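PDB 4AK9: cpftsy, which probably acts as the GTP-hydrolysing receptor for the chloroplast signal recognition particle, helping to deliver proteins to the thylakoid membrane in a moss. Local coordinates for residues N113-V118 against E197-V202; G128-L133 against E161-W166; K135-F140 against V202-T207; V147-G152 against Q168-E173. All blocks are in the same frame, centred on the assembly; numbering follows the deposited sequence.

Interaction 1: residues N113-V118 against E197-V202; sequences NSRPAV and EEDFDV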
loop_
_atom_site.group_PDB
_atom_site.type_symbol
_atom_site.label_atom_id
_atom_site.label_comp_id
_atom_site.label_asym_id
_atom_site.label_seq_id
_atom_site.Cartn_x
_atom_site.Cartn_y
_atom_site.Cartn_z
ATOM N N ASN A 113 -5.930 38.658 2.990
ATOM C CA ASN A 113 -5.623 40.082 3.016
ATOM C C ASN A 113 -5.333 40.592 4.417
ATOM O O ASN A 113 -4.487 41.471 4.613
ATOM C CB ASN A 113 -6.807 40.871 2.433
ATOM C CG ASN A 113 -8.141 40.550 3.135
ATOM O OD1 ASN A 113 -8.192 39.761 4.092
ATOM N ND2 ASN A 113 -9.222 41.171 2.660
ATOM N N SER A 114 -6.046 40.040 5.391
ATOM C CA SER A 114 -6.014 40.563 6.745
ATOM C C SER A 114 -5.219 39.642 7.654
ATOM O O SER A 114 -5.008 38.459 7.353
ATOM C CB SER A 114 -7.437 40.718 7.282
ATOM O OG SER A 114 -8.156 39.495 7.171
ATOM N N ARG A 115 -4.773 40.204 8.768
ATOM C CA ARG A 115 -4.053 39.449 9.766
ATOM C C ARG A 115 -4.832 39.525 11.075
ATOM O O ARG A 115 -5.526 40.507 11.325
ATOM C CB ARG A 115 -2.632 40.001 9.921
ATOM C CG ARG A 115 -2.411 41.371 9.286
ATOM C CD ARG A 115 -2.383 42.485 10.344
ATOM N NE ARG A 115 -1.519 42.136 11.474
ATOM C CZ ARG A 115 -0.189 42.166 11.430
ATOM N NH1 ARG A 115 0.425 42.536 10.311
ATOM N NH2 ARG A 115 0.531 41.828 12.498
ATOM N N PRO A 116 -4.725 38.489 11.917
ATOM C CA PRO A 116 -3.870 37.310 11.733
ATOM C C PRO A 116 -4.491 36.275 10.794
ATOM O O PRO A 116 -5.722 36.157 10.738
ATOM C CB PRO A 116 -3.795 36.727 13.137
ATOM C CG PRO A 116 -5.101 37.092 13.761
ATOM C CD PRO A 116 -5.533 38.397 13.147
ATOM N N ALA A 117 -3.648 35.556 10.056
ATOM C CA ALA A 117 -4.094 34.314 9.424
ATOM C C ALA A 117 -4.111 33.222 10.493
ATOM O O ALA A 117 -3.341 33.268 11.476
ATOM C CB ALA A 117 -3.178 33.920 8.272
ATOM N N VAL A 118 -4.984 32.233 10.317
ATOM C CA VAL A 118 -5.093 31.154 11.284
ATOM C C VAL A 118 -5.024 29.804 10.551
ATOM O O VAL A 118 -5.810 29.539 9.636
ATOM C CB VAL A 118 -6.385 31.226 12.105
ATOM C CG1 VAL A 118 -6.502 30.022 13.050
ATOM C CG2 VAL A 118 -6.424 32.542 12.931
ATOM N N GLU A 197 -5.577 40.983 19.118
ATOM C CA GLU A 197 -5.233 42.098 20.002
ATOM C C GLU A 197 -3.778 42.508 19.876
ATOM O O GLU A 197 -3.457 43.705 19.900
ATOM C CB GLU A 197 -5.540 41.765 21.465
ATOM C CG GLU A 197 -7.015 41.530 21.754
ATOM C CD GLU A 197 -7.906 42.717 21.370
ATOM O OE1 GLU A 197 -7.697 43.822 21.927
ATOM O OE2 GLU A 197 -8.815 42.541 20.515
ATOM N N GLU A 198 -2.897 41.518 19.749
ATOM C CA GLU A 198 -1.458 41.787 19.817
ATOM C C GLU A 198 -0.740 41.792 18.479
ATOM O O GLU A 198 0.492 41.703 18.439
ATOM C CB GLU A 198 -0.779 40.812 20.763
ATOM C CG GLU A 198 -1.368 40.849 22.148
ATOM C CD GLU A 198 -0.677 39.883 23.098
ATOM O OE1 GLU A 198 0.424 39.388 22.762
ATOM O OE2 GLU A 198 -1.238 39.612 24.182
ATOM N N ASP A 199 -1.504 41.880 17.394
ATOM C CA ASP A 199 -0.914 42.154 16.087
ATOM C C ASP A 199 0.033 41.034 15.605
ATOM O O ASP A 199 1.053 41.311 14.965
ATOM C CB ASP A 199 -0.173 43.508 16.141
ATOM C CG ASP A 199 -0.053 44.180 14.781
ATOM O OD1 ASP A 199 -1.056 44.778 14.314
ATOM O OD2 ASP A 199 1.055 44.125 14.194
ATOM N N PHE A 200 -0.308 39.777 15.908
ATOM C CA PHE A 200 0.425 38.609 15.385
ATOM C C PHE A 200 0.047 38.382 13.925
ATOM O O PHE A 200 -1.075 38.693 13.527
ATOM C CB PHE A 200 0.068 37.363 16.192
ATOM C CG PHE A 200 0.816 37.236 17.501
ATOM C CD1 PHE A 200 0.306 37.793 18.674
ATOM C CD2 PHE A 200 2.024 36.546 17.562
ATOM C CE1 PHE A 200 0.990 37.670 19.887
ATOM C CE2 PHE A 200 2.717 36.421 18.765
ATOM C CZ PHE A 200 2.200 36.980 19.930
ATOM N N ASP A 201 0.949 37.821 13.125
ATOM C CA ASP A 201 0.647 37.639 11.704
ATOM C C ASP A 201 -0.029 36.303 11.419
ATOM O O ASP A 201 -0.834 36.199 10.491
ATOM C CB ASP A 201 1.905 37.742 10.860
ATOM C CG ASP A 201 2.569 39.109 10.972
ATOM O OD1 ASP A 201 1.973 40.107 10.499
ATOM O OD2 ASP A 201 3.692 39.183 11.523
ATOM N N VAL A 202 0.322 35.282 12.197
ATOM C CA VAL A 202 -0.137 33.914 11.902
ATOM C C VAL A 202 -0.328 33.197 13.219
ATOM O O VAL A 202 0.492 33.361 14.128
ATOM C CB VAL A 202 0.919 33.117 11.104
ATOM C CG1 VAL A 202 0.470 31.684 10.942
ATOM C CG2 VAL A 202 1.146 33.723 9.717
HETATM O O HOH W 1 -2.698 40.818 13.851
#
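Arg115 reaches across to Asp199 and Asp201, and its guanidinium lies between their carboxylates. The side chain is bent at chi2 (103°), which turns CD, and again at chi3; its guanidinium ends beside the 197-202 backbone. OD1 of Asp201 sits over one face of the guanidinium, 2.9 Å from NH1, with the two planes turned 65° apart. Asp199 comes over the opposite face; its OD2 is 2.9 Å from NH2 but well out of the plane, a pairing of charges to which no N-H points. NH2 also makes a short but poorly angled, weak bond to the carbonyl O of Asp199 (2.6 Å). In the plane, water 1 takes the NE hydrogen and passes one on to Phe200 O. Asp201 has a second task, because its OD2 accepts from Lys146 N. An alanine here would probably leave Arg115 NH1 without its negative partner and Lys146 N without that carboxylate acceptor. Deeper in, Pro116, which follows a cis peptide, sets its CB 3.4 Å from Phe200 O. Ala117 N then donates to Asp201 O (2.9 Å), and Val202 CA leans on Ala117 O at 3.3 Å in a CA-H...O contact. Ala117 and Val202 thereby pair in parallel, opening neighbouring strands of the central sheet of a P-loop GTPase domain next to a salt-bridge network.

Interaction 2: residues G128-L133 against E161-W166; sequences GKTTTL and EQLEVW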
loop_
_atom_site.group_PDB
_atom_site.type_symbol
_atom_site.label_atom_id
_atom_site.label_comp_id
_atom_site.label_asym_id
_atom_site.label_seq_id
_atom_site.Cartn_x
_atom_site.Cartn_y
_atom_site.Cartn_z
ATOM N N GLY A 128 3.620 13.724 15.172
ATOM C CA GLY A 128 3.870 14.149 13.808
ATOM C C GLY A 128 3.318 15.543 13.590
ATOM O O GLY A 128 3.970 16.386 12.938
ATOM N N LYS A 129 2.115 15.771 14.119
ATOM C CA LYS A 129 1.467 17.076 14.071
ATOM C C LYS A 129 2.307 18.122 14.791
ATOM O O LYS A 129 2.520 19.221 14.267
ATOM C CB LYS A 129 0.069 17.032 14.705
ATOM C CG LYS A 129 -0.967 16.279 13.923
ATOM C CD LYS A 129 -2.401 16.531 14.483
ATOM C CE LYS A 129 -2.587 16.011 15.897
ATOM N NZ LYS A 129 -4.061 15.853 16.201
ATOM N N THR A 130 2.799 17.768 15.973
ATOM C CA THR A 130 3.613 18.692 16.778
ATOM C C THR A 130 4.887 19.088 16.040
ATOM O O THR A 130 5.220 20.276 15.916
ATOM C CB THR A 130 3.975 18.073 18.143
ATOM O OG1 THR A 130 2.767 17.756 18.848
ATOM C CG2 THR A 130 4.769 19.066 18.957
ATOM N N THR A 131 5.592 18.091 15.517
ATOM C CA THR A 131 6.804 18.339 14.766
ATOM C C THR A 131 6.523 19.191 13.546
ATOM O O THR A 131 7.247 20.144 13.268
ATOM C CB THR A 131 7.420 16.984 14.311
ATOM O OG1 THR A 131 7.876 16.276 15.465
ATOM C CG2 THR A 131 8.579 17.218 13.385
ATOM N N THR A 132 5.447 18.878 12.823
ATOM C CA THR A 132 5.120 19.659 11.620
ATOM C C THR A 132 4.842 21.124 11.946
ATOM O O THR A 132 5.288 22.026 11.213
ATOM C CB THR A 132 3.935 19.033 10.845
ATOM O OG1 THR A 132 4.299 17.691 10.483
ATOM C CG2 THR A 132 3.627 19.841 9.558
ATOM N N LEU A 133 4.086 21.321 13.019
ATOM C CA LEU A 133 3.752 22.624 13.580
ATOM C C LEU A 133 5.057 23.417 13.827
ATOM O O LEU A 133 5.183 24.564 13.417
ATOM C CB LEU A 133 2.989 22.399 14.894
ATOM C CG LEU A 133 1.681 23.153 15.192
ATOM C CD1 LEU A 133 1.338 24.095 14.081
ATOM C CD2 LEU A 133 0.531 22.179 15.438
ATOM N N GLU A 161 3.468 20.499 26.069
ATOM C CA GLU A 161 4.872 20.666 26.443
ATOM C C GLU A 161 5.804 20.552 25.226
ATOM O O GLU A 161 6.776 21.305 25.081
ATOM C CB GLU A 161 5.250 19.633 27.501
ATOM C CG GLU A 161 4.250 19.547 28.640
ATOM C CD GLU A 161 4.564 18.419 29.619
ATOM O OE1 GLU A 161 5.485 17.618 29.340
ATOM O OE2 GLU A 161 3.883 18.334 30.667
ATOM N N GLN A 162 5.503 19.605 24.346
ATOM C CA GLN A 162 6.311 19.411 23.159
ATOM C C GLN A 162 6.227 20.652 22.277
ATOM O O GLN A 162 7.236 21.088 21.713
ATOM C CB GLN A 162 5.830 18.193 22.386
ATOM C CG GLN A 162 5.996 16.882 23.148
ATOM C CD GLN A 162 5.384 15.695 22.409
ATOM O OE1 GLN A 162 4.692 15.855 21.385
ATOM N NE2 GLN A 162 5.635 14.492 22.926
ATOM N N LEU A 163 5.031 21.236 22.198
ATOM C CA LEU A 163 4.816 22.407 21.368
ATOM C C LEU A 163 5.598 23.579 21.936
ATOM O O LEU A 163 6.165 24.383 21.186
ATOM C CB LEU A 163 3.311 22.727 21.304
ATOM C CG LEU A 163 2.846 23.638 20.174
ATOM C CD1 LEU A 163 3.308 23.081 18.823
ATOM C CD2 LEU A 163 1.322 23.775 20.228
ATOM N N GLU A 164 5.638 23.662 23.261
ATOM C CA GLU A 164 6.370 24.720 23.967
ATOM C C GLU A 164 7.856 24.708 23.588
ATOM O O GLU A 164 8.487 25.754 23.406
ATOM C CB GLU A 164 6.195 24.538 25.478
ATOM C CG GLU A 164 6.448 25.790 26.306
ATOM C CD GLU A 164 5.900 25.669 27.721
ATOM O OE1 GLU A 164 5.578 24.531 28.145
ATOM O OE2 GLU A 164 5.783 26.717 28.400
ATOM N N VAL A 165 8.410 23.514 23.416
ATOM C CA VAL A 165 9.797 23.398 23.002
ATOM C C VAL A 165 10.005 23.967 21.601
ATOM O O VAL A 165 10.983 24.669 21.326
ATOM C CB VAL A 165 10.273 21.933 23.075
ATOM C CG1 VAL A 165 11.725 21.832 22.683
ATOM C CG2 VAL A 165 10.066 21.381 24.492
ATOM N N TRP A 166 9.062 23.673 20.712
ATOM C CA TRP A 166 9.140 24.218 19.370
ATOM C C TRP A 166 8.956 25.718 19.361
ATOM O O TRP A 166 9.567 26.426 18.528
ATOM C CB TRP A 166 8.108 23.550 18.466
ATOM C CG TRP A 166 8.542 22.182 18.051
ATOM C CD1 TRP A 166 8.113 20.992 18.557
ATOM C CD2 TRP A 166 9.545 21.871 17.084
ATOM N NE1 TRP A 166 8.753 19.953 17.927
ATOM C CE2 TRP A 166 9.645 20.467 17.029
ATOM C CE3 TRP A 166 10.353 22.647 16.244
ATOM C CZ2 TRP A 166 10.518 19.822 16.167
ATOM C CZ3 TRP A 166 11.218 22.010 15.398
ATOM C CH2 TRP A 166 11.296 20.605 15.362
HETATM O O HOH W 2 7.811 17.484 18.560
#
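Thr130 meets Gln162, Leu163 and Trp166 where helix 126-142, which follows the presumed P-loop, runs beside helix 158-170. The two segments are nearly parallel, 18° apart, with their axes 9.4 Å from each other at closest approach. The tight part centres on one methyl group. Because OG1 of Thr130 stands anti to its carbonyl carbon (chi1 -59°), CG2 is the branch held out to the other helix, and it rests 3.7 Å from Gln162 CB and 3.9 Å from Trp166 CD1, with Leu163 N just as near. The hydroxyl is engaged elsewhere: it bonds back to Gly126 O within its own helix, and Gln162 OE1 comes no closer to it than 3.7 Å. One turn further on, towards the sheet, Leu163 CD1 packs on CG of Leu133 at 4.0 Å, the two side chains crossing obliquely. Leu133 also touches Ile121 of the central sheet, which ties this apolar side to the domain core. The other side of the contact is looser and wetter. Gln162 lies at the exposed surface, and Trp166 is only partly buried. The indole presents one face to the carbonyl oxygens of Thr130 and Thr131, and its NE1 is 4.0 Å from Thr131 CA, a distance of packing alone. Thr131 OG1 is hydrogen-bonded to Gly127 O and is weakly linked to water 2. That water lies in the indole plane and accepts the NE1 hydrogen at 2.7 Å.

Interaction 3: residues K135-F140 against V202-T207; sequences KLANRF and VVLCDT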
loop_
_atom_site.group_PDB
_atom_site.type_symbol
_atom_site.label_atom_id
_atom_site.label_comp_id
_atom_site.label_asym_id
_atom_site.label_seq_id
_atom_site.Cartn_x
_atom_site.Cartn_y
_atom_site.Cartn_z
ATOM N N LYS A 135 8.074 22.895 12.488
ATOM C CA LYS A 135 8.801 23.197 11.275
ATOM C C LYS A 135 8.091 24.234 10.429
ATOM O O LYS A 135 8.758 24.979 9.686
ATOM C CB LYS A 135 9.045 21.921 10.457
ATOM C CG LYS A 135 9.876 20.864 11.202
ATOM C CD LYS A 135 10.312 19.745 10.227
ATOM C CE LYS A 135 10.811 18.543 10.988
ATOM N NZ LYS A 135 11.540 17.551 10.063
ATOM N N LEU A 136 6.754 24.293 10.509
ATOM C CA LEU A 136 6.047 25.396 9.836
ATOM C C LEU A 136 6.434 26.738 10.466
ATOM O O LEU A 136 6.682 27.730 9.764
ATOM C CB LEU A 136 4.519 25.229 9.917
ATOM C CG LEU A 136 3.918 24.239 8.937
ATOM C CD1 LEU A 136 2.432 24.009 9.260
ATOM C CD2 LEU A 136 4.118 24.784 7.510
ATOM N N ALA A 137 6.415 26.772 11.784
ATOM C CA ALA A 137 6.776 27.980 12.532
ATOM C C ALA A 137 8.141 28.503 12.121
ATOM O O ALA A 137 8.327 29.708 11.931
ATOM C CB ALA A 137 6.779 27.691 13.990
ATOM N N ASN A 138 9.087 27.580 11.971
ATOM C CA ASN A 138 10.448 27.926 11.617
ATOM C C ASN A 138 10.503 28.581 10.241
ATOM O O ASN A 138 11.275 29.518 10.009
ATOM C CB ASN A 138 11.327 26.674 11.667
ATOM C CG ASN A 138 12.707 26.903 11.069
ATOM O OD1 ASN A 138 13.582 27.488 11.707
ATOM N ND2 ASN A 138 12.906 26.438 9.831
ATOM N N ARG A 139 9.673 28.101 9.315
ATOM C CA ARG A 139 9.566 28.755 8.007
ATOM C C ARG A 139 9.038 30.183 8.094
ATOM O O ARG A 139 9.534 31.078 7.407
ATOM C CB ARG A 139 8.682 27.945 7.039
ATOM C CG ARG A 139 9.325 26.671 6.569
ATOM C CD ARG A 139 8.460 25.970 5.514
ATOM N NE ARG A 139 8.374 26.746 4.284
ATOM C CZ ARG A 139 9.307 26.766 3.335
ATOM N NH1 ARG A 139 10.421 26.049 3.457
ATOM N NH2 ARG A 139 9.110 27.502 2.250
ATOM N N PHE A 140 8.013 30.399 8.908
ATOM C CA PHE A 140 7.457 31.738 9.051
ATOM C C PHE A 140 8.448 32.694 9.702
ATOM O O PHE A 140 8.597 33.847 9.271
ATOM C CB PHE A 140 6.167 31.694 9.865
ATOM C CG PHE A 140 4.992 31.153 9.102
ATOM C CD1 PHE A 140 4.509 31.832 7.994
ATOM C CD2 PHE A 140 4.357 29.997 9.510
ATOM C CE1 PHE A 140 3.422 31.334 7.283
ATOM C CE2 PHE A 140 3.265 29.496 8.815
ATOM C CZ PHE A 140 2.795 30.160 7.708
ATOM N N VAL A 202 0.322 35.282 12.197
ATOM C CA VAL A 202 -0.137 33.914 11.902
ATOM C C VAL A 202 -0.328 33.197 13.219
ATOM O O VAL A 202 0.492 33.361 14.128
ATOM C CB VAL A 202 0.919 33.117 11.104
ATOM C CG1 VAL A 202 0.470 31.684 10.942
ATOM C CG2 VAL A 202 1.146 33.723 9.717
ATOM N N VAL A 203 -1.419 32.442 13.338
ATOM C CA VAL A 203 -1.633 31.584 14.488
ATOM C C VAL A 203 -1.601 30.140 13.983
ATOM O O VAL A 203 -2.314 29.799 13.038
ATOM C CB VAL A 203 -3.001 31.798 15.121
ATOM C CG1 VAL A 203 -3.204 30.857 16.304
ATOM C CG2 VAL A 203 -3.177 33.261 15.540
ATOM N N LEU A 204 -0.773 29.312 14.608
ATOM C CA LEU A 204 -0.639 27.894 14.241
ATOM C C LEU A 204 -1.294 27.051 15.324
ATOM O O LEU A 204 -0.799 26.969 16.443
ATOM C CB LEU A 204 0.846 27.517 14.099
ATOM C CG LEU A 204 1.572 27.533 12.751
ATOM C CD1 LEU A 204 0.878 28.390 11.737
ATOM C CD2 LEU A 204 3.079 27.891 12.841
ATOM N N CYS A 205 -2.416 26.413 15.006
ATOM C CA CYS A 205 -3.217 25.668 16.016
ATOM C C CYS A 205 -3.007 24.168 15.978
ATOM O O CYS A 205 -3.169 23.545 14.927
ATOM C CB CYS A 205 -4.724 25.910 15.787
ATOM S SG CYS A 205 -5.222 27.646 15.826
ATOM N N ASP A 206 -2.686 23.574 17.114
ATOM C CA ASP A 206 -2.697 22.117 17.219
ATOM C C ASP A 206 -4.095 21.690 17.621
ATOM O O ASP A 206 -4.838 22.467 18.214
ATOM C CB ASP A 206 -1.688 21.646 18.255
ATOM C CG ASP A 206 -1.342 20.161 18.111
ATOM O OD1 ASP A 206 -1.795 19.520 17.120
ATOM O OD2 ASP A 206 -0.598 19.648 18.979
ATOM N N THR A 207 -4.475 20.463 17.273
ATOM C CA THR A 207 -5.805 19.944 17.614
ATOM C C THR A 207 -5.680 18.494 18.051
ATOM O O THR A 207 -4.676 17.825 17.742
ATOM C CB THR A 207 -6.775 19.975 16.400
ATOM O OG1 THR A 207 -6.202 19.219 15.306
ATOM C CG2 THR A 207 -7.031 21.400 15.935
#
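Phe140 and Ala137 close over Val202 and Leu204, packing helix 126-142 on the parallel part of the central sheet of the P-loop GTPase alpha/beta fold. Helix and strand segments run almost antiparallel, 170° apart, with 10.1 Å between their axes, so the gap is bridged by side chains. The aromatic contacts come first. Phe140 points at the strand, its CG anti to the carbonyl carbon (chi1 -75°), and the Phe140 and Val202 side chains cross at about a right angle. CG2 of the valine stands 4.1 Å above the ring plane, nearest CE1 and offset toward the rim, while CG1 approaches CE2. Leu204 reaches the same ring obliquely, bringing CD1 to 3.9 Å from CE2. An alanine in place of Phe140 would probably open a gap over Val202 and Leu204, leaving both branches of the valine without their aromatic neighbour. Leu119 and Val147, from the strands on either side of 202-205, also touch the Phe140 side chain, Val147 CG2 at its CB. The remaining contacts are aliphatic: Leu204 sets its other methyl, CD2, against Leu136 and Ala137, where it is 4.2 Å from Leu136 CB. All five residues that touch are buried. Polar bonding here belongs to each element separately: Phe140 N returns to Leu136 O inside the helix, whereas Val203 and Leu204 bond to the neighbouring strands. At the closest point across the contact, Leu204 CD2 lies 3.7 Å from Ala137 N and 3.9 Å from Ala137 CB.

Interaction 4: residues V147-G152 against Q168-E173; sequences VLMAAG and QRTGSE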
loop_
_atom_site.group_PDB
_atom_site.type_symbol
_atom_site.label_atom_id
_atom_site.label_comp_id
_atom_site.label_asym_id
_atom_site.label_seq_id
_atom_site.Cartn_x
_atom_site.Cartn_y
_atom_site.Cartn_z
ATOM N N VAL A 147 4.712 34.766 14.780
ATOM C CA VAL A 147 3.922 33.543 14.934
ATOM C C VAL A 147 3.464 33.314 16.364
ATOM O O VAL A 147 4.249 33.485 17.307
ATOM C CB VAL A 147 4.754 32.282 14.539
ATOM C CG1 VAL A 147 3.964 31.007 14.788
ATOM C CG2 VAL A 147 5.204 32.378 13.094
ATOM N N LEU A 148 2.199 32.922 16.521
ATOM C CA LEU A 148 1.678 32.477 17.808
ATOM C C LEU A 148 1.207 31.031 17.709
ATOM O O LEU A 148 0.424 30.696 16.824
ATOM C CB LEU A 148 0.505 33.358 18.255
ATOM C CG LEU A 148 -0.241 32.902 19.513
ATOM C CD1 LEU A 148 0.655 33.074 20.737
ATOM C CD2 LEU A 148 -1.576 33.677 19.722
ATOM N N MET A 149 1.662 30.180 18.625
ATOM C CA MET A 149 1.221 28.789 18.627
ATOM C C MET A 149 0.104 28.580 19.620
ATOM O O MET A 149 0.071 29.216 20.679
ATOM C CB MET A 149 2.390 27.841 18.941
ATOM C CG MET A 149 3.488 27.855 17.909
ATOM S SD MET A 149 4.812 26.733 18.427
ATOM C CE MET A 149 5.958 26.890 17.105
ATOM N N ALA A 150 -0.827 27.684 19.287
ATOM C CA ALA A 150 -1.937 27.370 20.178
ATOM C C ALA A 150 -1.991 25.882 20.453
ATOM O O ALA A 150 -2.140 25.058 19.512
ATOM C CB ALA A 150 -3.261 27.843 19.568
ATOM N N ALA A 151 -1.880 25.529 21.730
ATOM C CA ALA A 151 -1.821 24.127 22.134
ATOM C C ALA A 151 -3.205 23.540 22.350
ATOM O O ALA A 151 -3.636 23.324 23.495
ATOM C CB ALA A 151 -0.959 23.956 23.382
ATOM N N GLY A 152 -3.903 23.264 21.245
ATOM C CA GLY A 152 -5.280 22.812 21.332
ATOM C C GLY A 152 -5.423 21.307 21.411
ATOM O O GLY A 152 -6.524 20.791 21.558
ATOM N N GLN A 168 9.939 27.728 21.604
ATOM C CA GLN A 168 11.258 28.223 22.033
ATOM C C GLN A 168 12.320 28.174 20.951
ATOM O O GLN A 168 13.002 29.179 20.697
ATOM C CB GLN A 168 11.748 27.457 23.264
ATOM C CG GLN A 168 11.023 27.856 24.531
ATOM C CD GLN A 168 11.343 29.297 24.941
ATOM O OE1 GLN A 168 12.496 29.631 25.229
ATOM N NE2 GLN A 168 10.315 30.155 24.958
ATOM N N ARG A 169 12.464 27.020 20.307
ATOM C CA ARG A 169 13.435 26.873 19.232
ATOM C C ARG A 169 13.185 27.862 18.100
ATOM O O ARG A 169 14.133 28.342 17.440
ATOM C CB ARG A 169 13.378 25.438 18.694
ATOM C CG ARG A 169 14.326 25.141 17.554
ATOM C CD ARG A 169 14.385 23.632 17.304
ATOM N NE ARG A 169 14.520 22.918 18.574
ATOM C CZ ARG A 169 13.786 21.876 18.947
ATOM N NH1 ARG A 169 12.866 21.358 18.130
ATOM N NH2 ARG A 169 13.994 21.327 20.133
ATOM N N THR A 170 11.912 28.179 17.873
ATOM C CA THR A 170 11.596 29.003 16.718
ATOM C C THR A 170 11.373 30.447 17.075
ATOM O O THR A 170 11.225 31.283 16.179
ATOM C CB THR A 170 10.349 28.504 15.965
ATOM O OG1 THR A 170 9.237 28.470 16.871
ATOM C CG2 THR A 170 10.600 27.125 15.380
ATOM N N GLY A 171 11.330 30.761 18.362
ATOM C CA GLY A 171 11.107 32.142 18.757
ATOM C C GLY A 171 9.656 32.559 18.576
ATOM O O GLY A 171 9.357 33.730 18.347
ATOM N N SER A 172 8.754 31.587 18.661
ATOM C CA SER A 172 7.317 31.848 18.568
ATOM C C SER A 172 6.748 31.956 19.961
ATOM O O SER A 172 7.274 31.341 20.896
ATOM C CB SER A 172 6.613 30.691 17.842
ATOM O OG SER A 172 7.186 30.488 16.558
ATOM N N GLU A 173 5.662 32.715 20.101
ATOM C CA GLU A 173 4.910 32.740 21.359
ATOM C C GLU A 173 3.940 31.572 21.374
ATOM O O GLU A 173 3.658 30.987 20.318
ATOM C CB GLU A 173 4.141 34.062 21.504
ATOM C CG GLU A 173 5.033 35.305 21.399
ATOM C CD GLU A 173 6.028 35.417 22.554
ATOM O OE1 GLU A 173 5.581 35.374 23.728
ATOM O OE2 GLU A 173 7.253 35.541 22.286
#
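The flat groups that join Val147 and Met149 to Glu173 are peptide units. Glu173 N donates to Val147 O (3.2 Å), and Met149 N donates to Glu173 O in a shorter, almost straight bond (2.7 Å, 170°). These two bonds bracket the parallel pair Leu148–Glu173, whose side chains share one face of the sheet: Leu148 CD1 lies 3.7 Å from Glu173 CB, and Phe200 touches both residues. Val147, Met149 and Ser172 occupy the other face, the one that helix 126-142 covers. There Ser172 OG sits 3.6 Å from Val147 CB. Met149, its CG anti to the carbonyl carbon and the chain extended beyond, carries CE to 3.6 Å from Thr170 OG1. Gly171, with positive phi, ends helix 158-170 in a Schellman motif, and the chain turns back as the edge strand of a beta-alpha-beta crossover. Ser172 OG donates to Thr170 OG1 (2.9 Å), which in turn bonds to Trp166 O. The hydroxyls facing the methionine methyl thus have polar partners within their own connection, which allows an apolar side chain to pack on them, while the backbone bonds hold the strands together.

In the fold
All four contacts lie in the GTPase domain and gather round one half of its central sheet, where strands 173-175, 147-150, 202-205 and 117-123 stand in that order. Interactions 3 and 4 are closest, with centres 7 Å apart; a probable hydrogen bond from Leu204 N to Leu148 O joins their strands. Interaction 2 lies about 9 Å from both, centre to centre, sharing helix 126-142 with interaction 3 and helix 158-170 with interaction 4. Interaction 1, 21 Å from interaction 2, shares Val202 with interaction 3. Along the chain, 113-118 leads into 128-133 and 197-202 comes late, so interaction 1 spans interactions 2 and 4 and ties strands 117-123 and 202-205 together at their starts, away from the presumed P-loop.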